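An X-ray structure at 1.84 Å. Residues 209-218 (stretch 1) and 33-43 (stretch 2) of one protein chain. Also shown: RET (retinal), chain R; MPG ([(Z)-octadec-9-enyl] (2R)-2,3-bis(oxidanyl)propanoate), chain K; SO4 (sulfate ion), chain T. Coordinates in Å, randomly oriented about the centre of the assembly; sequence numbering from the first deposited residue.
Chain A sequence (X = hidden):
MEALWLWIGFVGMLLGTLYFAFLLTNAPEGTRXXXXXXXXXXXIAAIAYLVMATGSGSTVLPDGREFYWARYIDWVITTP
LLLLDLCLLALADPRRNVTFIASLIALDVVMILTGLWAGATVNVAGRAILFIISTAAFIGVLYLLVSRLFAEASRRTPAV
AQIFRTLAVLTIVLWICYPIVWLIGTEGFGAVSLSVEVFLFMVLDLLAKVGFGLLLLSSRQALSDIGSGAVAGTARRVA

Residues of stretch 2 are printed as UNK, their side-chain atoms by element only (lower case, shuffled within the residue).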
# COMPACT_ATOMS: atom_id res chain seq x y z
N LYS A 209 -5.35 1.38 2.92
CA LYS A 209 -5.33 2.71 2.33
C LYS A 209 -6.36 3.63 2.97
O LYS A 209 -6.00 4.70 3.47
CB LYS A 209 -5.56 2.65 0.81
CG LYS A 209 -4.41 1.96 0.03
CD LYS A 209 -4.62 1.98 -1.48
CE LYS A 209 -3.38 1.45 -2.21
NZ LYS A 209 -3.33 -0.04 -2.25
N VAL A 210 -7.64 3.26 2.95
CA VAL A 210 -8.65 4.11 3.57
C VAL A 210 -8.60 4.00 5.09
O VAL A 210 -8.69 5.00 5.79
CB VAL A 210 -10.05 3.77 3.03
CG1 VAL A 210 -11.12 4.60 3.78
CG2 VAL A 210 -10.12 4.05 1.54
N GLY A 211 -8.44 2.78 5.61
CA GLY A 211 -8.29 2.64 7.05
C GLY A 211 -7.04 3.33 7.57
O GLY A 211 -7.09 4.12 8.51
N PHE A 212 -5.90 3.02 6.94
CA PHE A 212 -4.65 3.74 7.20
C PHE A 212 -4.86 5.25 7.16
O PHE A 212 -4.54 5.96 8.12
CB PHE A 212 -3.61 3.26 6.18
CG PHE A 212 -2.23 3.84 6.32
CD1 PHE A 212 -1.94 5.10 5.82
CD2 PHE A 212 -1.19 3.08 6.84
CE1 PHE A 212 -0.65 5.62 5.91
CE2 PHE A 212 0.11 3.59 6.92
CZ PHE A 212 0.37 4.86 6.46
N GLY A 213 -5.43 5.75 6.06
CA GLY A 213 -5.52 7.19 5.88
C GLY A 213 -6.47 7.85 6.87
O GLY A 213 -6.21 8.97 7.32
N LEU A 214 -7.56 7.18 7.21
CA LEU A 214 -8.47 7.70 8.24
C LEU A 214 -7.75 7.86 9.57
O LEU A 214 -7.88 8.89 10.24
CB LEU A 214 -9.67 6.78 8.39
CG LEU A 214 -10.82 6.99 7.42
CD1 LEU A 214 -11.81 5.84 7.51
CD2 LEU A 214 -11.51 8.33 7.73
N LEU A 215 -6.99 6.84 9.97
CA LEU A 215 -6.24 6.90 11.22
C LEU A 215 -5.18 7.99 11.18
O LEU A 215 -5.01 8.73 12.15
CB LEU A 215 -5.61 5.54 11.51
CG LEU A 215 -6.60 4.42 11.82
CD1 LEU A 215 -5.89 3.08 11.93
CD2 LEU A 215 -7.39 4.73 13.10
N LEU A 216 -4.46 8.10 10.06
CA LEU A 216 -3.42 9.12 9.95
C LEU A 216 -4.01 10.53 10.00
O LEU A 216 -3.62 11.35 10.84
CB LEU A 216 -2.64 8.92 8.64
CG LEU A 216 -1.59 10.00 8.37
CD1 LEU A 216 -0.58 10.06 9.49
CD2 LEU A 216 -0.91 9.77 7.03
N LEU A 217 -4.95 10.81 9.10
CA LEU A 217 -5.43 12.18 8.93
C LEU A 217 -6.36 12.63 10.04
O LEU A 217 -6.60 13.83 10.18
CB LEU A 217 -6.12 12.32 7.57
CG LEU A 217 -5.20 11.97 6.40
CD1 LEU A 217 -5.86 12.31 5.07
CD2 LEU A 217 -3.86 12.68 6.53
N SER A 218 -6.88 11.71 10.85
CA SER A 218 -7.65 12.08 12.03
C SER A 218 -6.78 12.36 13.25
O SER A 218 -7.29 12.86 14.26
CB SER A 218 -8.67 10.98 12.37
OG SER A 218 -9.52 10.73 11.27
N UNK A 33 0.77 18.40 3.48
CA UNK A 33 1.34 17.41 2.57
C UNK A 33 0.94 15.99 2.94
O UNK A 33 0.86 15.13 2.07
c UNK A 33 3.76 18.47 4.67
c UNK A 33 2.86 17.54 2.50
c UNK A 33 4.09 16.16 4.23
c UNK A 33 4.91 17.12 6.25
c UNK A 33 4.75 16.02 5.44
c UNK A 33 4.42 18.35 5.87
o UNK A 33 5.55 17.02 7.46
c UNK A 33 3.58 17.39 3.83
N UNK A 34 0.67 15.73 4.23
CA UNK A 34 0.15 14.42 4.61
C UNK A 34 -1.20 14.16 3.95
O UNK A 34 -1.45 13.07 3.41
c UNK A 34 1.86 14.99 7.68
c UNK A 34 0.01 14.32 6.13
c UNK A 34 3.67 13.51 8.20
c UNK A 34 3.11 12.55 7.38
c UNK A 34 1.30 14.04 6.85
c UNK A 34 3.05 14.73 8.36
c UNK A 34 1.92 12.82 6.71
N UNK A 35 -2.09 15.15 4.00
CA UNK A 35 -3.42 14.99 3.41
C UNK A 35 -3.33 14.80 1.91
O UNK A 35 -4.09 14.03 1.32
c UNK A 35 -5.06 16.47 7.98
c UNK A 35 -3.84 16.86 7.48
c UNK A 35 -5.79 15.91 5.76
c UNK A 35 -4.57 16.32 5.25
c UNK A 35 -6.04 15.99 7.12
c UNK A 35 -3.60 16.78 6.12
c UNK A 35 -4.29 16.20 3.77
N UNK A 36 -2.38 15.49 1.26
CA UNK A 36 -2.22 15.37 -0.18
C UNK A 36 -1.70 13.99 -0.54
O UNK A 36 -2.22 13.33 -1.45
c UNK A 36 -1.29 16.48 -0.70
c UNK A 36 -1.02 16.30 -2.18
c UNK A 36 -1.89 17.85 -0.43
N UNK A 37 -0.66 13.52 0.16
CA UNK A 37 -0.10 12.19 -0.12
C UNK A 37 -1.15 11.12 0.09
O UNK A 37 -1.26 10.17 -0.70
c UNK A 37 3.48 12.76 1.37
c UNK A 37 2.26 12.92 0.45
c UNK A 37 1.59 10.49 0.62
c UNK A 37 1.13 11.94 0.77
N UNK A 38 -1.92 11.23 1.18
CA UNK A 38 -2.86 10.16 1.53
C UNK A 38 -4.08 10.15 0.61
O UNK A 38 -4.62 9.08 0.31
c UNK A 38 -3.26 10.32 3.00
o UNK A 38 -2.08 10.30 3.81
c UNK A 38 -4.17 9.19 3.42
N UNK A 39 -4.51 11.33 0.14
CA UNK A 39 -5.58 11.37 -0.85
C UNK A 39 -5.11 10.88 -2.21
O UNK A 39 -5.91 10.34 -2.98
c UNK A 39 -6.13 12.80 -0.95
N UNK A 40 -3.82 11.04 -2.52
CA UNK A 40 -3.28 10.50 -3.76
C UNK A 40 -3.21 8.98 -3.72
O UNK A 40 -3.42 8.31 -4.73
c UNK A 40 -1.22 10.38 -5.20
o UNK A 40 -2.01 12.48 -4.35
c UNK A 40 -1.89 11.09 -4.04
N UNK A 41 -2.90 8.42 -2.54
CA UNK A 41 -2.89 6.97 -2.38
C UNK A 41 -4.25 6.39 -2.74
O UNK A 41 -4.36 5.47 -3.57
c UNK A 41 -0.98 6.88 -0.74
c UNK A 41 -2.48 6.59 -0.95
c UNK A 41 -2.81 5.12 -0.64
c UNK A 41 -0.53 6.85 0.71
N UNK A 42 -5.32 6.93 -2.16
CA UNK A 42 -6.65 6.39 -2.44
C UNK A 42 -7.11 6.75 -3.84
O UNK A 42 -7.81 5.95 -4.48
o UNK A 42 -7.58 8.29 -1.26
c UNK A 42 -7.65 6.86 -1.39
c UNK A 42 -7.38 6.19 -0.04
N UNK A 43 -6.72 7.92 -4.33
CA UNK A 43 -7.14 8.34 -5.66
C UNK A 43 -6.57 7.45 -6.75
O UNK A 43 -7.28 7.05 -7.68
C1 RET R . 3.18 -9.74 -3.88
C2 RET R . 3.54 -11.08 -4.53
C3 RET R . 5.00 -11.48 -4.41
C4 RET R . 5.44 -11.50 -2.96
C5 RET R . 4.92 -10.34 -2.14
C6 RET R . 3.97 -9.50 -2.58
C7 RET R . 3.53 -8.41 -1.72
C8 RET R . 2.70 -7.36 -1.97
C9 RET R . 2.27 -6.30 -1.09
C10 RET R . 1.28 -5.48 -1.51
C11 RET R . 0.71 -4.36 -0.81
C12 RET R . -0.24 -3.62 -1.37
C13 RET R . -0.89 -2.47 -0.81
C14 RET R . -1.75 -1.77 -1.59
C15 RET R . -2.48 -0.58 -1.24
C16 RET R . 3.46 -8.63 -4.90
C17 RET R . 1.66 -9.81 -3.63
C18 RET R . 5.71 -10.14 -0.87
C19 RET R . 2.91 -6.17 0.26
C20 RET R . -0.56 -2.08 0.60
C15 MPG K . -9.46 2.09 10.45
C16 MPG K . -9.49 0.64 10.86
C17 MPG K . -8.41 -0.21 10.25
C18 MPG K . -8.50 -1.66 10.65
S SO4 T . 1.93 22.55 4.27
O1 SO4 T . 2.00 21.16 3.83
O2 SO4 T . 1.64 23.41 3.13
O3 SO4 T . 0.89 22.69 5.28
O4 SO4 T . 3.22 22.93 4.84

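Position 33 has one carbon leading to a ring of six carbons that bears one oxygen. It touches nothing on stretch 1. This is Tyr33. Its backbone N makes a weak hydrogen bond to SO4 O1 (3.0 Å), and the same sulfate oxygen lies at the edge of its ring.

Position 34 has one carbon and a plain six-carbon ring, without oxygen. A ring carbon lies 4.2 Å from Leu216 CD2. This is Phe34. Its CB is also 4.2 Å from Leu217 CD2.

Position 35 shows the same seven carbons, again one carbon and a ring. Its CB points sideways, but the ring comes nearer to stretch 1. This is Phe35. Leu217 CD2 sits over one face of the ring, 3.8 Å from its centroid and 10° off the normal, a CH-pi contact. Leu217 CD1 is 3.7 Å from Phe35 CD1.

Position 36 has three carbons, one carrying the other two. It points away from stretch 1. This is Val36.

Position 37 has four carbons, forked at the first, with one arm two carbons long. It does not reach stretch 1. This is Ile37.

Position 38 has one carbon carrying one oxygen and one carbon. The methyl carbon lies 3.4 Å from Gly213 CA, and the oxygen 3.5 Å from Leu216 CD2. This is Thr38. Its OG1 is 2.9 Å from Phe34 O.

Position 39 has a single side-chain carbon, pointing away. This is Ala39.

Position 40 again has one carbon carrying an oxygen and a carbon, out of reach of stretch 1. This is Thr40. Its OG1 donates a hydrogen bond to Val36 O (3.0 Å), within its own helix.

Position 41 has four carbons, forked at the first, with one longer arm. The short arm lies 3.6 Å from Lys209 CG. This is Ile41.

Position 42 has one carbon carrying an oxygen and a carbon. The methyl lies 3.8 Å from Val210 CG2 and 4.1 Å from Lys209 CB. This is Thr42.

Position 43 has no side-chain atoms. This is Gly43.

The two helices run nearly antiparallel, at 165°, with axes 9.7 Å apart at closest approach. No hydrogen bond crosses between them, so packing makes the contact. Gly213 leaves room for Thr38: an ideal CB there would be 2.7 Å from Thr38 CG2, a clash. Leu217 packs against Phe34, Phe35 and Thr38. At the other end, the Lys209 stem meets Ile41 and Thr42, while its NZ leads away to a covalent bond with RET C15 (1.4 Å).

Stretch 2 (33-43) YFFVITATITG
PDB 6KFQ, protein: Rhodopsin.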